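Local coordinates for protein pectate lyase (Bacillus subtilis, PDB 5AMV) that cleaves polygalacturonate by calcium-dependent elimination, releasing oligosaccharides with unsaturated galacturonosyl ends, at residues 191-196 with 232-237. Numbering follows the deposited sequence.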
loop_
_atom_site.group_PDB
_atom_site.type_symbol
_atom_site.label_atom_id
_atom_site.label_comp_id
_atom_site.label_asym_id
_atom_site.label_seq_id
_atom_site.Cartn_x
_atom_site.Cartn_y
_atom_site.Cartn_z
ATOM N N GLY A 191 5.810 -11.692 2.258
ATOM C CA GLY A 191 5.023 -12.399 1.256
ATOM C C GLY A 191 5.717 -12.448 -0.106
ATOM O O GLY A 191 6.490 -11.544 -0.492
ATOM N N THR A 192 5.446 -13.517 -0.838
ATOM C CA THR A 192 6.128 -13.765 -2.103
ATOM C C THR A 192 5.127 -14.282 -3.135
ATOM O O THR A 192 4.154 -14.947 -2.790
ATOM C CB THR A 192 7.303 -14.820 -1.955
ATOM O OG1 THR A 192 6.835 -15.985 -1.247
ATOM C CG2 THR A 192 8.505 -14.255 -1.206
ATOM N N HIS A 193 5.399 -14.024 -4.411
ATOM C CA HIS A 193 4.500 -14.417 -5.505
ATOM C C HIS A 193 3.107 -13.872 -5.260
ATOM O O HIS A 193 2.161 -14.605 -4.958
ATOM C CB HIS A 193 4.493 -15.931 -5.797
ATOM C CG HIS A 193 5.812 -16.420 -6.290
ATOM N ND1 HIS A 193 6.685 -17.123 -5.491
ATOM C CD2 HIS A 193 6.444 -16.213 -7.467
ATOM C CE1 HIS A 193 7.774 -17.408 -6.193
ATOM N NE2 HIS A 193 7.657 -16.862 -7.390
ATOM N N ILE A 194 3.006 -12.559 -5.411
ATOM C CA ILE A 194 1.763 -11.847 -5.132
ATOM C C ILE A 194 1.362 -11.010 -6.332
ATOM O O ILE A 194 2.180 -10.371 -6.927
ATOM C CB ILE A 194 1.872 -10.988 -3.842
ATOM C CG1 ILE A 194 2.016 -11.933 -2.614
ATOM C CG2 ILE A 194 0.611 -10.052 -3.641
ATOM C CD1 ILE A 194 2.672 -11.331 -1.458
ATOM N N TRP A 195 0.075 -11.066 -6.660
ATOM C CA TRP A 195 -0.507 -10.218 -7.679
ATOM C C TRP A 195 -1.647 -9.410 -7.083
ATOM O O TRP A 195 -2.608 -9.988 -6.605
ATOM C CB TRP A 195 -1.055 -11.060 -8.850
ATOM C CG TRP A 195 -1.503 -10.279 -10.075
ATOM C CD1 TRP A 195 -1.068 -9.047 -10.499
ATOM C CD2 TRP A 195 -2.391 -10.764 -11.093
ATOM N NE1 TRP A 195 -1.680 -8.720 -11.719
ATOM C CE2 TRP A 195 -2.499 -9.757 -12.089
ATOM C CE3 TRP A 195 -3.142 -11.954 -11.237
ATOM C CZ2 TRP A 195 -3.307 -9.909 -13.227
ATOM C CZ3 TRP A 195 -3.972 -12.091 -12.365
ATOM C CH2 TRP A 195 -4.037 -11.079 -13.358
ATOM N N ILE A 196 -1.519 -8.080 -7.157
ATOM C CA ILE A 196 -2.595 -7.157 -6.743
ATOM C C ILE A 196 -3.027 -6.439 -7.992
ATOM O O ILE A 196 -2.239 -5.682 -8.578
ATOM C CB ILE A 196 -2.137 -6.163 -5.672
ATOM C CG1 ILE A 196 -1.658 -6.919 -4.406
ATOM C CG2 ILE A 196 -3.292 -5.155 -5.323
ATOM C CD1 ILE A 196 -0.864 -6.068 -3.420
ATOM N N ALA A 232 9.848 -9.325 1.419
ATOM C CA ALA A 232 8.805 -9.508 0.426
ATOM C C ALA A 232 9.447 -9.571 -0.972
ATOM O O ALA A 232 10.413 -8.863 -1.225
ATOM C CB ALA A 232 7.796 -8.333 0.498
ATOM N N ASN A 233 8.934 -10.396 -1.872
ATOM C CA ASN A 233 9.640 -10.584 -3.162
ATOM C C ASN A 233 8.744 -11.212 -4.216
ATOM O O ASN A 233 7.908 -12.058 -3.894
ATOM C CB ASN A 233 10.870 -11.515 -2.930
ATOM C CG ASN A 233 12.062 -11.196 -3.801
ATOM O OD1 ASN A 233 12.168 -10.147 -4.430
ATOM N ND2 ASN A 233 12.993 -12.157 -3.860
ATOM N N TYR A 234 8.943 -10.806 -5.472
ATOM C CA TYR A 234 8.238 -11.392 -6.626
ATOM C C TYR A 234 6.778 -11.030 -6.591
ATOM O O TYR A 234 5.897 -11.865 -6.295
ATOM C CB TYR A 234 8.430 -12.909 -6.771
ATOM C CG TYR A 234 9.879 -13.355 -6.755
ATOM C CD1 TYR A 234 10.812 -12.765 -7.628
ATOM C CD2 TYR A 234 10.308 -14.366 -5.882
ATOM C CE1 TYR A 234 12.131 -13.189 -7.649
ATOM C CE2 TYR A 234 11.671 -14.774 -5.873
ATOM C CZ TYR A 234 12.540 -14.170 -6.769
ATOM O OH TYR A 234 13.873 -14.576 -6.800
ATOM N N ILE A 235 6.539 -9.761 -6.930
ATOM C CA ILE A 235 5.217 -9.167 -6.763
ATOM C C ILE A 235 4.897 -8.307 -7.970
ATOM O O ILE A 235 5.754 -7.549 -8.436
ATOM C CB ILE A 235 5.237 -8.242 -5.520
ATOM C CG1 ILE A 235 5.482 -9.083 -4.254
ATOM C CG2 ILE A 235 3.917 -7.419 -5.384
ATOM C CD1 ILE A 235 6.090 -8.262 -3.090
ATOM N N THR A 236 3.671 -8.408 -8.469
ATOM C CA THR A 236 3.228 -7.527 -9.526
ATOM C C THR A 236 2.010 -6.774 -9.016
ATOM O O THR A 236 1.087 -7.411 -8.516
ATOM C CB THR A 236 2.856 -8.316 -10.786
ATOM O OG1 THR A 236 4.056 -8.923 -11.303
ATOM C CG2 THR A 236 2.247 -7.410 -11.883
ATOM N N MET A 237 1.992 -5.433 -9.149
ATOM C CA MET A 237 0.773 -4.665 -8.829
ATOM C C MET A 237 0.411 -3.903 -10.112
ATOM O O MET A 237 1.191 -3.048 -10.570
ATOM C CB MET A 237 1.011 -3.684 -7.688
ATOM C CG MET A 237 1.653 -4.309 -6.442
ATOM S SD MET A 237 1.576 -3.096 -5.105
ATOM C CE MET A 237 2.618 -3.979 -3.931
#
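Two successive turns of the parallel beta-helix of this polysaccharide lyase 1 enzyme stack here, each rounding a corner, at His193 and at Tyr234. Equivalent positions lie side by side: the axes of strands 194-196 and 235-237 come within 4.8 Å, their directions only 4° from parallel. Backbone bonds continue through the corner, since Asn233 N donates to Gly191 O and His193 N to Asn233 O. Ile194 N then donates to Tyr234 O at 3.1 Å, and Thr236 N to Ile194 O. The corner side chains point the same way. Tyr234 CB sits over one face of the imidazole, 4.2 Å from its centroid, while the two rings, near parallel at 25°, are slid apart and barely overlap. CG of His193, anti to its own carbonyl carbon (chi1 -65°), starts the ring along the side of Tyr234. Both ring nitrogens are hydrogen-bonded, ND1 to Asp150 OD1 and NE2 to Tyr17 O. An alanine in place of His193 would probably leave Tyr234 CB without its aromatic cover, Tyr17 O without this donor and Asp150 OD1 with Thr192 OG1 but no ND1. Inside the coil, Ile196 CD1 touches Met237 CE at 4.1 Å, and Ile188 packs on Ile194 and Met237. On the other face, Thr236 CG2 lies 3.9 Å from Trp195 CD1. With each nitrogen engaged, the imidazole is probably held in a fixed rotation, joining the stacked corners to Asp150 and Tyr17.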